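Side-chain contacts in aldehyde dehydrogenase (Staphylococcus aureus, PDB 6K10), which oxidises the carotenoid aldehyde 4,4'-diaponeurosporen-4-al to 4,4'-diaponeurosporenoic acid, a step in staphyloxanthin biosynthesis, most probably with NAD+ as the electron acceptor: residues E179-I184 with G200-Q205; V115-P120 with D429-E434; A338-E343 with P350-Q355; G242-A247 with P327-H332; D50-L55 with V64-T69. The protein carries 1 engineered substitution. All coordinates share one frame; numbering follows the deposited sequence.

Interaction 1. Residues E179-I184 with G200-Q205; sequences ETQTLI and GKIVYQ
I184 meets two neighbouring side chains of the facing helix with two different branches. Its CD1 reaches I202 CG2 at 3.8 Å, the two isoleucines crossing obliquely, while its CG2 lies 4.0 Å from V203 CG2, the side chains of I184 and V203 crossing at about a right angle. The division follows from chi1 of 58°, which sets CG1 between the backbone N and the carbonyl carbon and sends the ethyl arm and the methyl to separate targets. A third touch comes from Q181, whose chain bends at chi2 (74°) and brings OE1 to 3.6 Å from I202 CG2, a polar atom against a methyl. No hydrogen bond joins the segments, which bury 177 Å². The helices, 177-184 and 197-209, flank strand 190-194 in the sequence and run nearly parallel, their local axes 29° apart with a closest approach of 10.0 Å, as expected of neighbouring helices on one face of a Rossmann-type alpha/beta sheet. Underneath, I118 of strand 104-118 touches T180, I184 and V203, so the sheet supports both helices. Beyond V203, Y204 turns to the second subunit and hydrogen-bonds through OH to V212 O of that chain.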
# COMPACT_ATOMS: atom_id res chain seq x y z
N GLU A 179 -20.64 -13.08 10.62
CA GLU A 179 -20.94 -11.79 9.99
C GLU A 179 -19.71 -11.23 9.30
O GLU A 179 -19.81 -10.67 8.20
CB GLU A 179 -21.47 -10.80 11.03
CG GLU A 179 -22.92 -11.02 11.43
CD GLU A 179 -23.13 -12.31 12.19
OE1 GLU A 179 -24.10 -13.04 11.89
OE2 GLU A 179 -22.31 -12.61 13.09
N THR A 180 -18.54 -11.38 9.92
CA THR A 180 -17.30 -11.00 9.26
C THR A 180 -17.09 -11.82 7.99
O THR A 180 -16.66 -11.28 6.96
CB THR A 180 -16.12 -11.19 10.21
OG1 THR A 180 -16.32 -10.40 11.39
CG2 THR A 180 -14.82 -10.77 9.54
N GLN A 181 -17.40 -13.12 8.05
CA GLN A 181 -17.27 -13.98 6.88
C GLN A 181 -18.12 -13.46 5.72
O GLN A 181 -17.66 -13.42 4.57
CB GLN A 181 -17.67 -15.41 7.24
CG GLN A 181 -17.00 -16.48 6.40
CD GLN A 181 -15.54 -16.68 6.77
OE1 GLN A 181 -14.65 -16.48 5.95
NE2 GLN A 181 -15.30 -17.08 8.01
N THR A 182 -19.36 -13.06 6.01
CA THR A 182 -20.23 -12.54 4.97
C THR A 182 -19.66 -11.26 4.36
O THR A 182 -19.75 -11.05 3.15
CB THR A 182 -21.63 -12.28 5.54
OG1 THR A 182 -22.14 -13.50 6.09
CG2 THR A 182 -22.57 -11.79 4.45
N LEU A 183 -19.07 -10.41 5.19
CA LEU A 183 -18.61 -9.11 4.71
C LEU A 183 -17.35 -9.23 3.86
O LEU A 183 -17.24 -8.56 2.82
CB LEU A 183 -18.37 -8.17 5.90
CG LEU A 183 -19.63 -7.65 6.58
CD1 LEU A 183 -19.33 -7.16 7.98
CD2 LEU A 183 -20.23 -6.53 5.74
N ILE A 184 -16.40 -10.07 4.26
CA ILE A 184 -15.11 -10.13 3.57
C ILE A 184 -15.20 -10.81 2.21
O ILE A 184 -14.26 -10.69 1.41
CB ILE A 184 -14.05 -10.83 4.43
CG1 ILE A 184 -14.49 -12.25 4.81
CG2 ILE A 184 -13.74 -10.01 5.67
CD1 ILE A 184 -13.48 -12.99 5.67
N GLY A 200 -6.80 -12.20 10.50
CA GLY A 200 -6.20 -11.42 9.43
C GLY A 200 -5.88 -12.25 8.20
O GLY A 200 -6.04 -11.79 7.07
N LYS A 201 -5.42 -13.49 8.41
CA LYS A 201 -5.19 -14.39 7.29
C LYS A 201 -6.48 -14.69 6.54
O LYS A 201 -6.49 -14.77 5.31
CB LYS A 201 -4.53 -15.68 7.79
CG LYS A 201 -3.11 -15.51 8.31
N ILE A 202 -7.58 -14.87 7.28
CA ILE A 202 -8.87 -15.17 6.64
C ILE A 202 -9.36 -13.96 5.85
O ILE A 202 -9.81 -14.09 4.71
CB ILE A 202 -9.90 -15.60 7.70
CG1 ILE A 202 -9.45 -16.89 8.40
CG2 ILE A 202 -11.28 -15.78 7.08
CD1 ILE A 202 -10.29 -17.27 9.61
N VAL A 203 -9.29 -12.77 6.46
CA VAL A 203 -9.70 -11.54 5.78
C VAL A 203 -8.92 -11.36 4.48
O VAL A 203 -9.48 -11.01 3.44
CB VAL A 203 -9.50 -10.33 6.72
CG1 VAL A 203 -9.68 -9.02 5.97
CG2 VAL A 203 -10.44 -10.42 7.91
N TYR A 204 -7.62 -11.62 4.53
CA TYR A 204 -6.74 -11.29 3.41
C TYR A 204 -6.79 -12.34 2.31
O TYR A 204 -6.53 -12.01 1.15
CB TYR A 204 -5.33 -11.07 3.95
CG TYR A 204 -4.30 -10.62 2.95
CD1 TYR A 204 -4.49 -9.46 2.22
CD2 TYR A 204 -3.09 -11.27 2.83
CE1 TYR A 204 -3.54 -9.01 1.33
CE2 TYR A 204 -2.12 -10.83 1.95
CZ TYR A 204 -2.35 -9.70 1.20
OH TYR A 204 -1.39 -9.25 0.33
N GLN A 205 -7.13 -13.59 2.63
CA GLN A 205 -7.39 -14.57 1.59
C GLN A 205 -8.73 -14.31 0.91
O GLN A 205 -8.85 -14.45 -0.31
CB GLN A 205 -7.35 -15.98 2.18
CG GLN A 205 -5.96 -16.42 2.63
CD GLN A 205 -5.98 -17.72 3.41
OE1 GLN A 205 -5.67 -17.75 4.60
NE2 GLN A 205 -6.37 -18.80 2.74

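Interaction 2. Residues V115-P120 with D429-E434; sequences VLIIAP and DTFTHE
This is a buried, wholly apolar contact between strand 104-118, a central strand of the N-terminal sheet, and the turn that joins helix 425-430 to strand 432-439. F431 supplies the whole of the second segment's share: it is the first residue after the helix to leave helical backbone angles, and its bond to CB is directed at the strand. V115 takes the larger part on the other side. Its CG1 lies 3.9 Å from F431 CD1, and its CG2 is also 3.9 Å from F431 CE1, so one methyl lies near each end of the CD1-CE1 bond of F431. A chi1 of -52° turns both of them to the ring. I117, two residues on, extends CG1 to 4.3 Å from F431 CZ, a looser touch at the far end of the ring. From its own segment, T430 CG2 sits 4.2 Å above one face of the ring toward the rim, and Y190 of strand 190-194 meets F431 with planes at about 60°. The backbone of F431 is engaged too, its O accepting from N140 ND2. With only carbon atoms meeting and 120 Å² buried, the contact has no directional bond and depends on the fit of aliphatic branches against the ring.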
# COMPACT_ATOMS: atom_id res chain seq x y z
N VAL A 115 -16.05 0.90 1.62
CA VAL A 115 -14.96 0.26 2.34
C VAL A 115 -15.50 -0.48 3.56
O VAL A 115 -16.59 -0.19 4.06
CB VAL A 115 -13.86 1.26 2.75
CG1 VAL A 115 -13.41 2.07 1.55
CG2 VAL A 115 -14.35 2.17 3.87
N LEU A 116 -14.71 -1.43 4.04
CA LEU A 116 -15.03 -2.25 5.19
C LEU A 116 -14.01 -1.99 6.29
O LEU A 116 -12.81 -1.98 6.03
CB LEU A 116 -15.05 -3.74 4.83
CG LEU A 116 -15.26 -4.73 5.97
CD1 LEU A 116 -16.57 -4.47 6.69
CD2 LEU A 116 -15.19 -6.16 5.45
N ILE A 117 -14.50 -1.79 7.52
CA ILE A 117 -13.65 -1.56 8.68
C ILE A 117 -14.00 -2.60 9.73
O ILE A 117 -15.15 -2.67 10.19
CB ILE A 117 -13.81 -0.14 9.23
CG1 ILE A 117 -13.34 0.89 8.20
CG2 ILE A 117 -13.05 0.02 10.54
CD1 ILE A 117 -13.63 2.32 8.59
N ILE A 118 -13.01 -3.41 10.12
CA ILE A 118 -13.18 -4.45 11.13
C ILE A 118 -12.35 -4.05 12.35
O ILE A 118 -11.16 -3.76 12.22
CB ILE A 118 -12.74 -5.83 10.61
CG1 ILE A 118 -13.54 -6.22 9.37
CG2 ILE A 118 -12.88 -6.88 11.70
CD1 ILE A 118 -12.92 -7.37 8.59
N ALA A 119 -12.98 -4.05 13.52
CA ALA A 119 -12.29 -3.61 14.72
C ALA A 119 -12.35 -4.68 15.81
O ALA A 119 -13.38 -5.34 15.97
CB ALA A 119 -12.89 -2.31 15.26
N PRO A 120 -11.27 -4.84 16.59
CA PRO A 120 -11.26 -5.87 17.64
C PRO A 120 -11.76 -5.33 18.97
O PRO A 120 -12.32 -4.23 19.03
CB PRO A 120 -9.78 -6.26 17.71
CG PRO A 120 -9.08 -4.96 17.43
CD PRO A 120 -9.96 -4.18 16.47
N ASP A 429 -4.74 8.82 3.52
CA ASP A 429 -4.02 8.18 2.42
C ASP A 429 -4.48 6.74 2.21
O ASP A 429 -4.63 6.29 1.07
CB ASP A 429 -2.52 8.20 2.69
CG ASP A 429 -1.94 9.61 2.72
OD1 ASP A 429 -2.61 10.55 2.25
OD2 ASP A 429 -0.81 9.77 3.23
N THR A 430 -4.71 6.01 3.30
CA THR A 430 -5.05 4.59 3.20
C THR A 430 -6.33 4.38 2.39
O THR A 430 -6.41 3.43 1.60
CB THR A 430 -5.17 3.99 4.60
OG1 THR A 430 -3.88 3.91 5.20
CG2 THR A 430 -5.78 2.59 4.56
N PHE A 431 -7.31 5.26 2.56
CA PHE A 431 -8.58 5.15 1.85
C PHE A 431 -8.64 6.05 0.62
O PHE A 431 -9.74 6.39 0.16
CB PHE A 431 -9.74 5.46 2.80
CG PHE A 431 -9.85 4.49 3.95
CD1 PHE A 431 -10.44 3.25 3.77
CD2 PHE A 431 -9.36 4.81 5.20
CE1 PHE A 431 -10.54 2.35 4.81
CE2 PHE A 431 -9.46 3.92 6.25
CZ PHE A 431 -10.05 2.69 6.06
N THR A 432 -7.49 6.44 0.08
CA THR A 432 -7.40 7.33 -1.07
C THR A 432 -6.62 6.65 -2.18
O THR A 432 -5.55 6.09 -1.93
CB THR A 432 -6.73 8.65 -0.68
OG1 THR A 432 -7.59 9.40 0.19
CG2 THR A 432 -6.40 9.49 -1.92
N HIS A 433 -7.16 6.69 -3.39
CA HIS A 433 -6.36 6.37 -4.57
C HIS A 433 -5.80 7.67 -5.14
O HIS A 433 -6.55 8.61 -5.42
CB HIS A 433 -7.18 5.66 -5.64
CG HIS A 433 -6.44 5.55 -6.94
ND1 HIS A 433 -6.96 6.01 -8.13
CD2 HIS A 433 -5.22 5.05 -7.23
CE1 HIS A 433 -6.08 5.80 -9.10
NE2 HIS A 433 -5.02 5.21 -8.58
N GLU A 434 -4.49 7.71 -5.31
CA GLU A 434 -3.83 8.86 -5.91
C GLU A 434 -3.79 8.65 -7.42
O GLU A 434 -3.18 7.69 -7.90
CB GLU A 434 -2.44 9.06 -5.33
CG GLU A 434 -2.49 9.59 -3.90
CD GLU A 434 -1.15 10.06 -3.40
OE1 GLU A 434 -0.12 9.61 -3.94
OE2 GLU A 434 -1.12 10.89 -2.46

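Interaction 3. Residues A338-E343 with P350-Q355; sequences AIMQEE and PILTYQ
I339 and P350 form the first apolar pair, and two branches of the isoleucine take part in it. CG1 of I339 lies 3.9 Å from P350 CG, and CG2 of I339 is likewise 3.9 Å from P350 CB, so the branched side chain fits against one edge of the pyrrolidine ring. A chi1 of -164° places CG1 of I339 beside its carbonyl carbon and turns both branches to the proline.

The other apolar contacts are made by M340 SD. The chain folds back, bent at chi2 (-55°) and chi3 (-62°), bringing SD to 3.8 Å from L352 CD1 and 4.1 Å from P350 CG. The thioether therefore bridges residues i and i+2 of the strand, which project from the same face. M340 and L352 run past each other in opposite directions, whereas M340 lies at a slant to P350.

Polar bonds between the segments are absent; the 3-10 turn 338-340 is closed by Q341 N donating to A338 O, 3.1 Å. From outside, K221 NZ hydrogen-bonds to I339 O and R367 NH2 to M340 O.

All four touching residues are buried. The loop packs over strand 348-354 in the alpha/beta sheet of the catalytic domain of this family, parallel to its neighbours 256-260, bonded through I257 and V259, and 324-330, bonded through L330; Y256 touches both M340 and P350, and L304 of helix 295-307 touches I339.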
# COMPACT_ATOMS: atom_id res chain seq x y z
N ALA A 338 5.71 -21.63 27.94
CA ALA A 338 4.42 -21.41 27.31
C ALA A 338 4.16 -19.93 27.10
O ALA A 338 3.54 -19.53 26.10
CB ALA A 338 3.31 -22.03 28.16
N ILE A 339 4.64 -19.09 28.02
CA ILE A 339 4.44 -17.65 27.92
C ILE A 339 5.20 -17.05 26.74
O ILE A 339 4.88 -15.93 26.32
CB ILE A 339 4.84 -16.98 29.25
CG1 ILE A 339 4.29 -15.56 29.34
CG2 ILE A 339 6.35 -16.98 29.42
CD1 ILE A 339 2.80 -15.51 29.57
N MET A 340 6.18 -17.75 26.19
CA MET A 340 6.93 -17.27 25.04
C MET A 340 6.47 -17.89 23.73
O MET A 340 7.13 -17.71 22.70
CB MET A 340 8.43 -17.51 25.24
CG MET A 340 9.06 -16.64 26.30
SD MET A 340 8.78 -14.88 26.01
CE MET A 340 9.61 -14.68 24.44
N GLN A 341 5.35 -18.61 23.74
CA GLN A 341 4.83 -19.26 22.54
C GLN A 341 3.64 -18.55 21.92
O GLN A 341 3.25 -18.89 20.80
CB GLN A 341 4.43 -20.71 22.85
CG GLN A 341 5.49 -21.51 23.58
CD GLN A 341 6.82 -21.51 22.86
OE1 GLN A 341 6.89 -21.67 21.64
NE2 GLN A 341 7.90 -21.33 23.61
N GLU A 342 3.05 -17.58 22.62
CA GLU A 342 1.87 -16.89 22.12
C GLU A 342 1.94 -15.42 22.50
O GLU A 342 2.60 -15.04 23.47
CB GLU A 342 0.57 -17.51 22.68
CG GLU A 342 0.41 -17.36 24.19
CD GLU A 342 -0.95 -17.85 24.69
OE1 GLU A 342 -1.06 -19.03 25.07
OE2 GLU A 342 -1.91 -17.04 24.70
N GLU A 343 1.27 -14.58 21.70
CA GLU A 343 1.09 -13.19 22.08
C GLU A 343 0.29 -13.13 23.38
O GLU A 343 -0.83 -13.63 23.45
CB GLU A 343 0.38 -12.41 20.97
CG GLU A 343 0.14 -10.94 21.29
CD GLU A 343 -0.33 -10.14 20.08
OE1 GLU A 343 -0.55 -10.75 19.01
OE2 GLU A 343 -0.48 -8.91 20.20
N PRO A 350 7.03 -11.50 31.03
CA PRO A 350 8.18 -12.38 31.23
C PRO A 350 9.49 -11.63 31.00
O PRO A 350 9.58 -10.76 30.12
CB PRO A 350 7.98 -13.48 30.19
CG PRO A 350 7.12 -12.86 29.14
CD PRO A 350 6.26 -11.84 29.82
N ILE A 351 10.50 -11.99 31.78
CA ILE A 351 11.80 -11.34 31.73
C ILE A 351 12.86 -12.39 31.42
O ILE A 351 13.05 -13.34 32.20
CB ILE A 351 12.11 -10.62 33.06
CG1 ILE A 351 11.09 -9.50 33.30
CG2 ILE A 351 13.53 -10.07 33.06
CD1 ILE A 351 11.11 -8.95 34.70
N LEU A 352 13.53 -12.24 30.28
CA LEU A 352 14.60 -13.12 29.85
C LEU A 352 15.92 -12.35 29.85
O LEU A 352 15.94 -11.15 29.58
CB LEU A 352 14.35 -13.69 28.45
CG LEU A 352 13.13 -14.59 28.17
CD1 LEU A 352 11.84 -13.79 28.07
CD2 LEU A 352 13.36 -15.40 26.90
N THR A 353 17.01 -13.05 30.14
CA THR A 353 18.32 -12.42 30.18
C THR A 353 19.13 -12.74 28.93
O THR A 353 18.93 -13.77 28.28
CB THR A 353 19.11 -12.86 31.42
OG1 THR A 353 19.42 -14.26 31.32
CG2 THR A 353 18.30 -12.62 32.65
N TYR A 354 20.06 -11.85 28.61
CA TYR A 354 21.00 -12.05 27.52
C TYR A 354 22.36 -11.53 27.97
O TYR A 354 22.46 -10.72 28.89
CB TYR A 354 20.54 -11.36 26.23
CG TYR A 354 20.64 -9.84 26.24
CD1 TYR A 354 21.80 -9.20 25.84
CD2 TYR A 354 19.56 -9.06 26.63
CE1 TYR A 354 21.90 -7.83 25.84
CE2 TYR A 354 19.65 -7.67 26.63
CZ TYR A 354 20.82 -7.07 26.24
OH TYR A 354 20.93 -5.70 26.23
N GLN A 355 23.42 -12.02 27.32
CA GLN A 355 24.77 -11.61 27.69
C GLN A 355 25.36 -10.55 26.76
O GLN A 355 26.17 -9.74 27.20
CB GLN A 355 25.71 -12.82 27.73
CG GLN A 355 25.48 -13.73 28.93
CD GLN A 355 26.67 -14.64 29.20

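Interaction 4. Residues G242-A247 with P327-H332; sequences GKFTNA and PTLLDH
P327, first residue of the second segment, lies over one face of the F244 ring. Its CB is 3.8 Å from the ring centroid and 27° off the ring normal, a CH-pi contact, and is displaced toward the rim, where the closest ring atom, F244 CE1, is 3.4 Å away. P327 CG follows at 3.9 Å from F244 CD1. The opposite face is occupied from within the first segment: K243 CG stands 3.5 Å above the centre, and the aromatic plane is held between lysine methylene and proline. F244 gets there with chi1 of -64°, which sets CG beside its backbone N and directs the ring from helix 232-244 toward the strand. T328 lies in strand 324-330, an element of the alpha/beta sheet that carries the catalytic domain in this family; its CB points away from F244, and its OG1 bonds to E326 O. L329 comes next and reaches the ring at its edge, CD2 being 4.5 Å from F244 CZ. L275 and Y279 of helix 264-279 also pack on F244.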
# COMPACT_ATOMS: atom_id res chain seq x y z
N GLY A 242 3.35 1.41 29.35
CA GLY A 242 2.92 0.79 28.10
C GLY A 242 2.42 -0.63 28.26
O GLY A 242 1.62 -1.09 27.44
N LYS A 243 2.86 -1.33 29.31
CA LYS A 243 2.48 -2.73 29.49
C LYS A 243 1.13 -2.89 30.19
O LYS A 243 0.31 -3.70 29.75
CB LYS A 243 3.55 -3.47 30.30
CG LYS A 243 3.15 -4.87 30.75
CD LYS A 243 2.83 -5.75 29.55
CE LYS A 243 2.78 -7.22 29.92
NZ LYS A 243 2.66 -8.08 28.71
N PHE A 244 0.87 -2.13 31.25
CA PHE A 244 -0.28 -2.38 32.09
C PHE A 244 -1.43 -1.41 31.87
O PHE A 244 -2.48 -1.54 32.51
CB PHE A 244 0.16 -2.40 33.56
CG PHE A 244 1.11 -3.52 33.85
CD1 PHE A 244 0.66 -4.83 33.87
CD2 PHE A 244 2.46 -3.28 34.03
CE1 PHE A 244 1.53 -5.88 34.10
CE2 PHE A 244 3.34 -4.32 34.27
CZ PHE A 244 2.87 -5.62 34.31
N THR A 245 -1.26 -0.44 30.96
CA THR A 245 -2.41 0.21 30.36
C THR A 245 -3.29 -0.83 29.68
O THR A 245 -2.80 -1.73 29.00
CB THR A 245 -1.94 1.26 29.34
OG1 THR A 245 -1.33 2.36 30.02
CG2 THR A 245 -3.11 1.77 28.50
N ASN A 246 -4.60 -0.72 29.90
CA ASN A 246 -5.60 -1.64 29.33
C ASN A 246 -5.34 -3.08 29.76
O ASN A 246 -5.70 -4.02 29.04
CB ASN A 246 -5.66 -1.53 27.81
CG ASN A 246 -7.00 -1.98 27.24
OD1 ASN A 246 -8.03 -1.90 27.92
ND2 ASN A 246 -6.99 -2.45 26.00
N ALA A 247 -4.70 -3.26 30.92
CA ALA A 247 -4.38 -4.59 31.46
C ALA A 247 -3.59 -5.42 30.46
O ALA A 247 -3.76 -6.64 30.36
CB ALA A 247 -5.65 -5.32 31.90
N PRO A 327 -1.08 -7.41 37.79
CA PRO A 327 0.20 -7.26 37.09
C PRO A 327 1.21 -8.28 37.61
O PRO A 327 1.45 -8.38 38.81
CB PRO A 327 0.61 -5.83 37.42
CG PRO A 327 -0.68 -5.11 37.55
CD PRO A 327 -1.63 -6.10 38.20
N THR A 328 1.79 -9.04 36.68
CA THR A 328 2.61 -10.18 37.03
C THR A 328 3.94 -10.13 36.29
O THR A 328 3.96 -9.93 35.07
CB THR A 328 1.89 -11.49 36.71
OG1 THR A 328 0.62 -11.52 37.39
CG2 THR A 328 2.72 -12.69 37.15
N LEU A 329 5.03 -10.31 37.02
CA LEU A 329 6.37 -10.40 36.45
C LEU A 329 6.87 -11.83 36.57
O LEU A 329 6.64 -12.49 37.59
CB LEU A 329 7.34 -9.45 37.16
CG LEU A 329 6.95 -7.98 37.27
CD1 LEU A 329 8.04 -7.19 37.98
CD2 LEU A 329 6.64 -7.39 35.91
N LEU A 330 7.55 -12.31 35.53
CA LEU A 330 8.13 -13.65 35.51
C LEU A 330 9.63 -13.56 35.30
O LEU A 330 10.10 -12.77 34.48
CB LEU A 330 7.51 -14.51 34.41
CG LEU A 330 5.99 -14.64 34.33
CD1 LEU A 330 5.62 -15.41 33.07
CD2 LEU A 330 5.44 -15.32 35.57
N ASP A 331 10.37 -14.39 36.02
CA ASP A 331 11.82 -14.46 35.92
C ASP A 331 12.24 -15.85 35.45
O ASP A 331 11.46 -16.81 35.52
CB ASP A 331 12.48 -14.13 37.26
CG ASP A 331 13.95 -13.79 37.13
OD1 ASP A 331 14.44 -13.66 35.99
OD2 ASP A 331 14.61 -13.64 38.18
N HIS A 332 13.48 -15.94 34.95
CA HIS A 332 14.06 -17.21 34.49
C HIS A 332 13.24 -17.84 33.36
O HIS A 332 13.16 -19.06 33.24
CB HIS A 332 14.21 -18.20 35.65
CG HIS A 332 14.98 -17.66 36.82
ND1 HIS A 332 14.42 -17.50 38.06
CD2 HIS A 332 16.27 -17.25 36.93
CE1 HIS A 332 15.32 -17.01 38.89
NE2 HIS A 332 16.45 -16.85 38.23

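Interaction 5. Residues D50-L55 with V64-T69; sequences DILEAL and VEAYAT
L52 and L55 converge on the single methyl of A66, one turn of helix 48-59 supplying both. CD2 of L52 is 3.7 Å from A66 CB, and CD1 of L55 comes to 3.8 Å from the same carbon, so the methyl is met by two leucine branches from directions roughly at right angles. The CB of L55 is directed at helix 63-89, while L52 leaves at a slant and reaches that helix with its terminal CD2. The same branch also approaches Y67 at the ring edge, near the plane, where L52 CD2 lies 4.4 Å from Y67 CD1. The Y67 hydroxyl is occupied elsewhere, in a hydrogen bond with E48 OE1, which ties the ring to the start of helix 48-59. In the second subunit, F457 meets the Y67 ring edge-to-face.

No hydrogen bond passes between the segments, and the 153 Å² they bury together is a matter of apolar fit.

The short axes approach to 10.1 Å at 115°; the nearest CA pair is L52 and A66, 6.7 Å apart. The arrangement is that of two consecutive helices, 48-59 and 63-89, joined by a short connection and packed steeply against each other through a small residue, in the N-terminal helical part of the aldehyde dehydrogenase fold.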
# COMPACT_ATOMS: atom_id res chain seq x y z
N ASP A 50 -22.21 7.55 27.58
CA ASP A 50 -22.53 6.16 27.26
C ASP A 50 -21.31 5.40 26.78
O ASP A 50 -21.18 4.20 27.06
CB ASP A 50 -23.64 6.11 26.21
CG ASP A 50 -24.72 7.16 26.43
OD1 ASP A 50 -24.45 8.35 26.18
OD2 ASP A 50 -25.82 6.79 26.87
N ILE A 51 -20.41 6.06 26.05
CA ILE A 51 -19.19 5.40 25.60
C ILE A 51 -18.30 5.06 26.80
O ILE A 51 -17.77 3.95 26.90
CB ILE A 51 -18.44 6.29 24.59
CG1 ILE A 51 -19.31 6.55 23.36
CG2 ILE A 51 -17.14 5.62 24.16
CD1 ILE A 51 -18.87 7.75 22.55
N LEU A 52 -18.13 6.02 27.72
CA LEU A 52 -17.34 5.75 28.92
C LEU A 52 -17.95 4.62 29.74
O LEU A 52 -17.22 3.77 30.26
CB LEU A 52 -17.23 7.02 29.76
CG LEU A 52 -16.39 8.18 29.21
CD1 LEU A 52 -16.54 9.41 30.09
CD2 LEU A 52 -14.93 7.78 29.10
N GLU A 53 -19.28 4.60 29.86
CA GLU A 53 -19.93 3.52 30.60
C GLU A 53 -19.69 2.17 29.94
O GLU A 53 -19.40 1.18 30.61
CB GLU A 53 -21.43 3.80 30.71
CG GLU A 53 -21.82 4.79 31.79
CD GLU A 53 -23.08 5.57 31.44
OE1 GLU A 53 -24.05 4.94 30.98
OE2 GLU A 53 -23.09 6.80 31.63
N ALA A 54 -19.83 2.12 28.61
CA ALA A 54 -19.66 0.86 27.90
C ALA A 54 -18.22 0.36 27.99
O ALA A 54 -17.99 -0.84 28.20
CB ALA A 54 -20.07 1.03 26.44
N LEU A 55 -17.24 1.26 27.84
CA LEU A 55 -15.85 0.86 27.99
C LEU A 55 -15.57 0.37 29.41
O LEU A 55 -14.78 -0.56 29.61
CB LEU A 55 -14.94 2.04 27.64
CG LEU A 55 -14.93 2.44 26.16
CD1 LEU A 55 -14.28 3.80 25.97
CD2 LEU A 55 -14.21 1.38 25.34
N VAL A 64 -10.14 8.12 32.73
CA VAL A 64 -8.92 8.80 32.28
C VAL A 64 -8.29 8.03 31.13
O VAL A 64 -7.99 8.60 30.07
CB VAL A 64 -7.94 8.97 33.45
CG1 VAL A 64 -6.61 9.53 32.95
CG2 VAL A 64 -8.53 9.87 34.52
N GLU A 65 -8.10 6.73 31.31
CA GLU A 65 -7.53 5.90 30.25
C GLU A 65 -8.45 5.86 29.04
O GLU A 65 -7.98 5.91 27.89
CB GLU A 65 -7.28 4.49 30.78
CG GLU A 65 -6.11 3.78 30.14
CD GLU A 65 -6.00 2.34 30.58
OE1 GLU A 65 -5.25 2.06 31.54
OE2 GLU A 65 -6.68 1.48 29.97
N ALA A 66 -9.76 5.77 29.26
CA ALA A 66 -10.70 5.72 28.15
C ALA A 66 -10.70 7.01 27.35
O ALA A 66 -10.90 6.98 26.13
CB ALA A 66 -12.11 5.42 28.67
N TYR A 67 -10.46 8.15 28.00
CA TYR A 67 -10.43 9.40 27.26
C TYR A 67 -9.13 9.56 26.49
O TYR A 67 -9.14 10.04 25.35
CB TYR A 67 -10.64 10.59 28.21
CG TYR A 67 -11.58 11.61 27.62
CD1 TYR A 67 -12.95 11.49 27.77
CD2 TYR A 67 -11.09 12.68 26.88
CE1 TYR A 67 -13.82 12.41 27.22
CE2 TYR A 67 -11.95 13.61 26.32
CZ TYR A 67 -13.31 13.47 26.50
OH TYR A 67 -14.17 14.39 25.94
N ALA A 68 -8.01 9.16 27.09
CA ALA A 68 -6.72 9.36 26.43
C ALA A 68 -6.52 8.39 25.27
O ALA A 68 -5.80 8.71 24.32
CB ALA A 68 -5.59 9.22 27.45
N THR A 69 -7.13 7.21 25.32
CA THR A 69 -6.88 6.18 24.32
C THR A 69 -8.06 5.89 23.40
O THR A 69 -7.88 5.17 22.42
CB THR A 69 -6.44 4.86 24.99
OG1 THR A 69 -7.53 4.33 25.75
CG2 THR A 69 -5.25 5.09 25.90

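How the interactions relate
Hydrogen bonding plays no part across any of the five contacts, but their settings differ. Interactions 2, 3 and 4 involve only buried residues, whereas interaction 1 has an exposed isoleucine at its edge and interaction 5 a partly exposed leucine. Interactions 1 and 2 belong to the N-terminal sheet and touch through I118 and L116. Interactions 3 and 4 share the other sheet, where neighbouring strands 324-330 and 348-354 meet at L330 and I351, with centres 12 Å apart. Interaction 5, helix on helix, approaches interaction 4 where E65 faces N246. Aromatic rings enter interactions 2, 4 and 5, sulfur enters interaction 3, and interactions 1, 2 and 5 have residues that touch the second subunit.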